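DUF3120 domain-containing protein (Bordetella pertussis, PDB 6RGN) is the N-terminal domain of a type III secretion effector, BteA, and probably targets it to host membranes by binding phosphoinositide lipids such as PIP2. Local coordinates at residues L99-E110 / V124-K135. Numbering follows the deposited sequence.
Sequences LRDLEVALNHWE and VAELRTAIDAYK. With NA (sodium ion), chain F; SO4 (sulfate ion), chain C.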
loop_
_atom_site.group_PDB
_atom_site.type_symbol
_atom_site.label_atom_id
_atom_site.label_comp_id
_atom_site.label_asym_id
_atom_site.label_seq_id
_atom_site.Cartn_x
_atom_site.Cartn_y
_atom_site.Cartn_z
ATOM N N LEU A 99 9.016 -3.102 2.539
ATOM C CA LEU A 99 8.264 -1.859 2.839
ATOM C C LEU A 99 8.696 -0.804 1.830
ATOM O O LEU A 99 7.815 -0.052 1.316
ATOM C CB LEU A 99 8.597 -1.439 4.275
ATOM C CG LEU A 99 7.784 -0.273 4.820
ATOM C CD1 LEU A 99 6.314 -0.381 4.537
ATOM C CD2 LEU A 99 8.008 -0.115 6.314
ATOM N N ARG A 100 10.004 -0.720 1.590
ATOM C CA ARG A 100 10.605 0.128 0.531
ATOM C C ARG A 100 9.957 -0.191 -0.824
ATOM O O ARG A 100 9.536 0.756 -1.511
ATOM C CB ARG A 100 12.122 -0.021 0.524
ATOM C CG ARG A 100 12.754 0.755 1.674
ATOM C CD ARG A 100 14.269 0.784 1.704
ATOM N NE ARG A 100 14.765 1.585 2.826
ATOM C CZ ARG A 100 16.040 1.611 3.163
ATOM N NH1 ARG A 100 16.923 0.994 2.395
ATOM N NH2 ARG A 100 16.461 2.360 4.168
ATOM N N ASP A 101 9.804 -1.457 -1.155
ATOM C CA ASP A 101 9.256 -1.852 -2.469
ATOM C C ASP A 101 7.841 -1.307 -2.584
ATOM O O ASP A 101 7.460 -0.887 -3.714
ATOM C CB ASP A 101 9.175 -3.359 -2.661
ATOM C CG ASP A 101 10.498 -4.080 -2.624
ATOM O OD1 ASP A 101 11.529 -3.440 -2.892
ATOM O OD2 ASP A 101 10.477 -5.355 -2.349
ATOM N N LEU A 102 7.053 -1.436 -1.497
ATOM C CA LEU A 102 5.679 -0.909 -1.491
ATOM C C LEU A 102 5.678 0.605 -1.756
ATOM O O LEU A 102 4.848 1.117 -2.539
ATOM C CB LEU A 102 5.015 -1.220 -0.153
ATOM C CG LEU A 102 3.691 -0.519 0.024
ATOM C CD1 LEU A 102 2.775 -0.855 -1.149
ATOM C CD2 LEU A 102 3.063 -0.931 1.366
ATOM N N GLU A 103 6.580 1.328 -1.139
ATOM C CA GLU A 103 6.637 2.796 -1.278
ATOM C C GLU A 103 6.974 3.173 -2.737
ATOM O O GLU A 103 6.254 4.048 -3.300
ATOM C CB GLU A 103 7.655 3.339 -0.270
ATOM C CG GLU A 103 7.566 4.835 -0.191
ATOM C CD GLU A 103 8.284 5.616 -1.264
ATOM O OE1 GLU A 103 9.360 5.142 -1.732
ATOM O OE2 GLU A 103 7.841 6.792 -1.522
ATOM N N VAL A 104 7.945 2.495 -3.342
ATOM C CA VAL A 104 8.372 2.693 -4.759
ATOM C C VAL A 104 7.175 2.352 -5.690
ATOM O O VAL A 104 6.919 3.099 -6.669
ATOM C CB VAL A 104 9.664 1.892 -5.010
ATOM C CG1 VAL A 104 10.038 1.838 -6.463
ATOM C CG2 VAL A 104 10.846 2.437 -4.192
ATOM N N ALA A 105 6.446 1.288 -5.379
ATOM C CA ALA A 105 5.322 0.763 -6.181
ATOM C C ALA A 105 4.167 1.767 -6.159
ATOM O O ALA A 105 3.620 2.028 -7.227
ATOM C CB ALA A 105 4.865 -0.544 -5.634
ATOM N N LEU A 106 3.917 2.436 -5.025
ATOM C CA LEU A 106 2.955 3.567 -4.943
ATOM C C LEU A 106 3.402 4.749 -5.807
ATOM O O LEU A 106 2.525 5.276 -6.569
ATOM C CB LEU A 106 2.743 3.995 -3.485
ATOM C CG LEU A 106 2.055 2.984 -2.577
ATOM C CD1 LEU A 106 2.245 3.368 -1.101
ATOM C CD2 LEU A 106 0.561 2.933 -2.874
ATOM N N ASN A 107 4.701 5.120 -5.819
ATOM C CA ASN A 107 5.200 6.188 -6.708
ATOM C C ASN A 107 5.006 5.775 -8.175
ATOM O O ASN A 107 4.535 6.613 -8.971
ATOM C CB ASN A 107 6.669 6.465 -6.451
ATOM C CG ASN A 107 6.922 6.921 -5.011
ATOM O OD1 ASN A 107 6.001 7.416 -4.351
ATOM N ND2 ASN A 107 8.171 6.868 -4.575
ATOM N N HIS A 108 5.361 4.523 -8.535
ATOM C CA HIS A 108 5.182 4.042 -9.927
ATOM C C HIS A 108 3.705 4.145 -10.337
ATOM O O HIS A 108 3.443 4.499 -11.499
ATOM C CB HIS A 108 5.707 2.634 -10.103
ATOM C CG HIS A 108 5.410 2.100 -11.472
ATOM N ND1 HIS A 108 6.009 2.628 -12.609
ATOM C CD2 HIS A 108 4.635 1.069 -11.906
ATOM C CE1 HIS A 108 5.557 2.006 -13.691
ATOM N NE2 HIS A 108 4.740 1.044 -13.293
ATOM N N TRP A 109 2.790 3.754 -9.457
ATOM C CA TRP A 109 1.334 3.805 -9.752
ATOM C C TRP A 109 0.906 5.266 -9.986
ATOM O O TRP A 109 0.178 5.530 -10.966
ATOM C CB TRP A 109 0.558 3.118 -8.629
ATOM C CG TRP A 109 -0.925 3.073 -8.835
ATOM C CD1 TRP A 109 -1.592 2.992 -10.021
ATOM C CD2 TRP A 109 -1.914 3.270 -7.821
ATOM N NE1 TRP A 109 -2.937 3.060 -9.822
ATOM C CE2 TRP A 109 -3.169 3.266 -8.478
ATOM C CE3 TRP A 109 -1.864 3.408 -6.428
ATOM C CZ2 TRP A 109 -4.358 3.378 -7.772
ATOM C CZ3 TRP A 109 -3.041 3.521 -5.741
ATOM C CH2 TRP A 109 -4.275 3.502 -6.402
ATOM N N GLU A 110 1.314 6.170 -9.076
ATOM C CA GLU A 110 0.981 7.606 -9.181
ATOM C C GLU A 110 1.558 8.194 -10.460
ATOM O O GLU A 110 0.846 8.977 -11.061
ATOM C CB GLU A 110 1.430 8.370 -7.952
ATOM C CG GLU A 110 0.943 9.825 -7.888
ATOM C CD GLU A 110 1.380 10.468 -6.560
ATOM O OE1 GLU A 110 2.119 9.785 -5.779
ATOM O OE2 GLU A 110 0.944 11.611 -6.276
ATOM N N VAL A 124 -4.257 6.480 -0.099
ATOM C CA VAL A 124 -2.791 6.462 -0.326
ATOM C C VAL A 124 -2.099 7.314 0.738
ATOM O O VAL A 124 -1.093 6.805 1.267
ATOM C CB VAL A 124 -2.373 6.789 -1.775
ATOM C CG1 VAL A 124 -0.874 6.987 -1.971
ATOM C CG2 VAL A 124 -2.840 5.682 -2.675
ATOM N N ALA A 125 -2.537 8.544 1.018
ATOM C CA ALA A 125 -1.861 9.401 2.022
ATOM C C ALA A 125 -1.729 8.614 3.331
ATOM O O ALA A 125 -0.616 8.528 3.922
ATOM C CB ALA A 125 -2.613 10.666 2.242
ATOM N N GLU A 126 -2.815 8.003 3.760
ATOM C CA GLU A 126 -2.843 7.239 5.024
ATOM C C GLU A 126 -1.919 6.035 4.933
ATOM O O GLU A 126 -1.218 5.793 5.899
ATOM C CB GLU A 126 -4.259 6.889 5.446
ATOM C CG GLU A 126 -4.280 6.326 6.845
ATOM C CD GLU A 126 -5.653 6.110 7.491
ATOM O OE1 GLU A 126 -6.648 6.058 6.737
ATOM O OE2 GLU A 126 -5.711 5.947 8.733
ATOM N N LEU A 127 -1.915 5.277 3.851
ATOM C CA LEU A 127 -0.979 4.146 3.691
ATOM C C LEU A 127 0.472 4.652 3.739
ATOM O O LEU A 127 1.319 4.019 4.408
ATOM C CB LEU A 127 -1.254 3.434 2.377
ATOM C CG LEU A 127 -0.330 2.254 2.133
ATOM C CD1 LEU A 127 -0.508 1.217 3.244
ATOM C CD2 LEU A 127 -0.564 1.644 0.788
ATOM N N ARG A 128 0.767 5.774 3.077
ATOM C CA ARG A 128 2.154 6.340 3.108
ATOM C C ARG A 128 2.533 6.778 4.535
ATOM O O ARG A 128 3.734 6.610 4.969
ATOM C CB ARG A 128 2.200 7.482 2.091
ATOM C CG ARG A 128 2.236 6.956 0.666
ATOM C CD ARG A 128 2.257 8.073 -0.321
ATOM N NE ARG A 128 2.777 7.629 -1.632
ATOM C CZ ARG A 128 2.413 8.148 -2.811
ATOM N NH1 ARG A 128 1.537 9.161 -2.797
ATOM N NH2 ARG A 128 2.988 7.745 -3.962
ATOM N N THR A 129 1.563 7.257 5.299
ATOM C CA THR A 129 1.772 7.636 6.707
ATOM C C THR A 129 2.061 6.320 7.456
ATOM O O THR A 129 2.960 6.301 8.294
ATOM C CB THR A 129 0.592 8.472 7.247
ATOM O OG1 THR A 129 0.481 9.728 6.568
ATOM C CG2 THR A 129 0.671 8.677 8.736
ATOM N N ALA A 130 1.376 5.199 7.116
ATOM C CA ALA A 130 1.585 3.916 7.839
ATOM C C ALA A 130 2.984 3.377 7.548
ATOM O O ALA A 130 3.662 2.885 8.523
ATOM C CB ALA A 130 0.550 2.863 7.540
ATOM N N ILE A 131 3.356 3.372 6.269
ATOM C CA ILE A 131 4.724 3.047 5.799
ATOM C C ILE A 131 5.782 3.772 6.661
ATOM O O ILE A 131 6.709 3.110 7.139
ATOM C CB ILE A 131 4.857 3.362 4.305
ATOM C CG1 ILE A 131 3.970 2.434 3.459
ATOM C CG2 ILE A 131 6.305 3.310 3.848
ATOM C CD1 ILE A 131 3.972 2.785 2.003
ATOM N N ASP A 132 5.689 5.094 6.849
ATOM C CA ASP A 132 6.684 5.893 7.599
ATOM C C ASP A 132 6.743 5.405 9.053
ATOM O O ASP A 132 7.848 5.347 9.625
ATOM C CB ASP A 132 6.330 7.381 7.601
ATOM C CG ASP A 132 6.696 8.045 6.271
ATOM O OD1 ASP A 132 7.575 7.489 5.584
ATOM O OD2 ASP A 132 6.093 9.101 5.948
ATOM N N ALA A 133 5.594 5.053 9.630
ATOM C CA ALA A 133 5.511 4.621 11.045
ATOM C C ALA A 133 6.200 3.247 11.206
ATOM O O ALA A 133 6.863 2.997 12.227
ATOM C CB ALA A 133 4.049 4.544 11.470
ATOM N N TYR A 134 5.929 2.323 10.299
ATOM C CA TYR A 134 6.618 1.008 10.308
ATOM C C TYR A 134 8.081 1.197 9.949
ATOM O O TYR A 134 8.906 0.530 10.562
ATOM C CB TYR A 134 6.002 -0.002 9.339
ATOM C CG TYR A 134 4.769 -0.612 9.912
ATOM C CD1 TYR A 134 4.826 -1.677 10.790
ATOM C CD2 TYR A 134 3.538 -0.168 9.478
ATOM C CE1 TYR A 134 3.660 -2.252 11.282
ATOM C CE2 TYR A 134 2.381 -0.677 10.022
ATOM C CZ TYR A 134 2.435 -1.743 10.877
ATOM O OH TYR A 134 1.235 -2.264 11.288
ATOM N N LYS A 135 8.420 2.083 9.013
ATOM C CA LYS A 135 9.868 2.392 8.848
ATOM C C LYS A 135 10.503 2.806 10.177
ATOM O O LYS A 135 11.563 2.280 10.444
ATOM C CB LYS A 135 10.168 3.439 7.784
ATOM C CG LYS A 135 9.977 2.939 6.360
ATOM C CD LYS A 135 10.232 4.031 5.329
ATOM C CE LYS A 135 9.967 3.584 3.898
ATOM N NZ LYS A 135 10.751 4.467 2.999
HETATM NA NA NA F . 6.061 8.546 -0.222
HETATM S S SO4 C . 13.928 6.202 5.488
HETATM O O1 SO4 C . 13.592 6.428 6.868
HETATM O O2 SO4 C . 14.150 4.789 5.282
HETATM O O3 SO4 C . 15.115 6.940 5.154
HETATM O O4 SO4 C . 12.845 6.630 4.653
HETATM O O HOH W 1 11.068 3.826 0.133
HETATM O O HOH W 2 4.866 6.533 -1.736
#
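Glu110 OE1 takes two N-H groups of Arg128 in a salt bridge, NH2 at 2.9 Å and NH1 at 3.1 Å. The oxygen sits close to the guanidinium plane, and NH2 meets it nearly along the C-O axis. NH1 comes from above the carboxylate, whose plane is turned 36° from the guanidinium. The Arg128 chain runs extended and carries its end across to helix 96-112. There NH2 also makes a weak bond to Asn107 OD1. Asn107 ND2 in turn holds Glu103 OE2, which binds the sodium ion at 2.8 Å, as does a water. Glu103 OE1 is joined through a second water to Lys135 NZ, which also bonds weakly to a sulfate, probably a crystallisation additive.

Below these polar groups the packing is apolar. Leu106 CD1 and Ile131 CD1 meet tip to tip at 3.6 Å, each side chain a knob in a hole of four residues on the other helix. Leu99 and Ile131 pass each other pointing opposite ways. A chi1 of -173° turns the Leu99 branch toward helix 124-140, where CD2 lies 3.6 Å from Tyr134 CB. Val124 CG2 touches Trp109 CZ3, and Phe117 of helix 114-120 meets the Trp109 ring edge-to-face. Helix 76-90 adds Val81 against Leu106. Segments 99-110 and 124-135 run nearly antiparallel (155°), with knobs-into-holes packing characteristic of a helical bundle, consistent with a BteA-like membrane localisation domain.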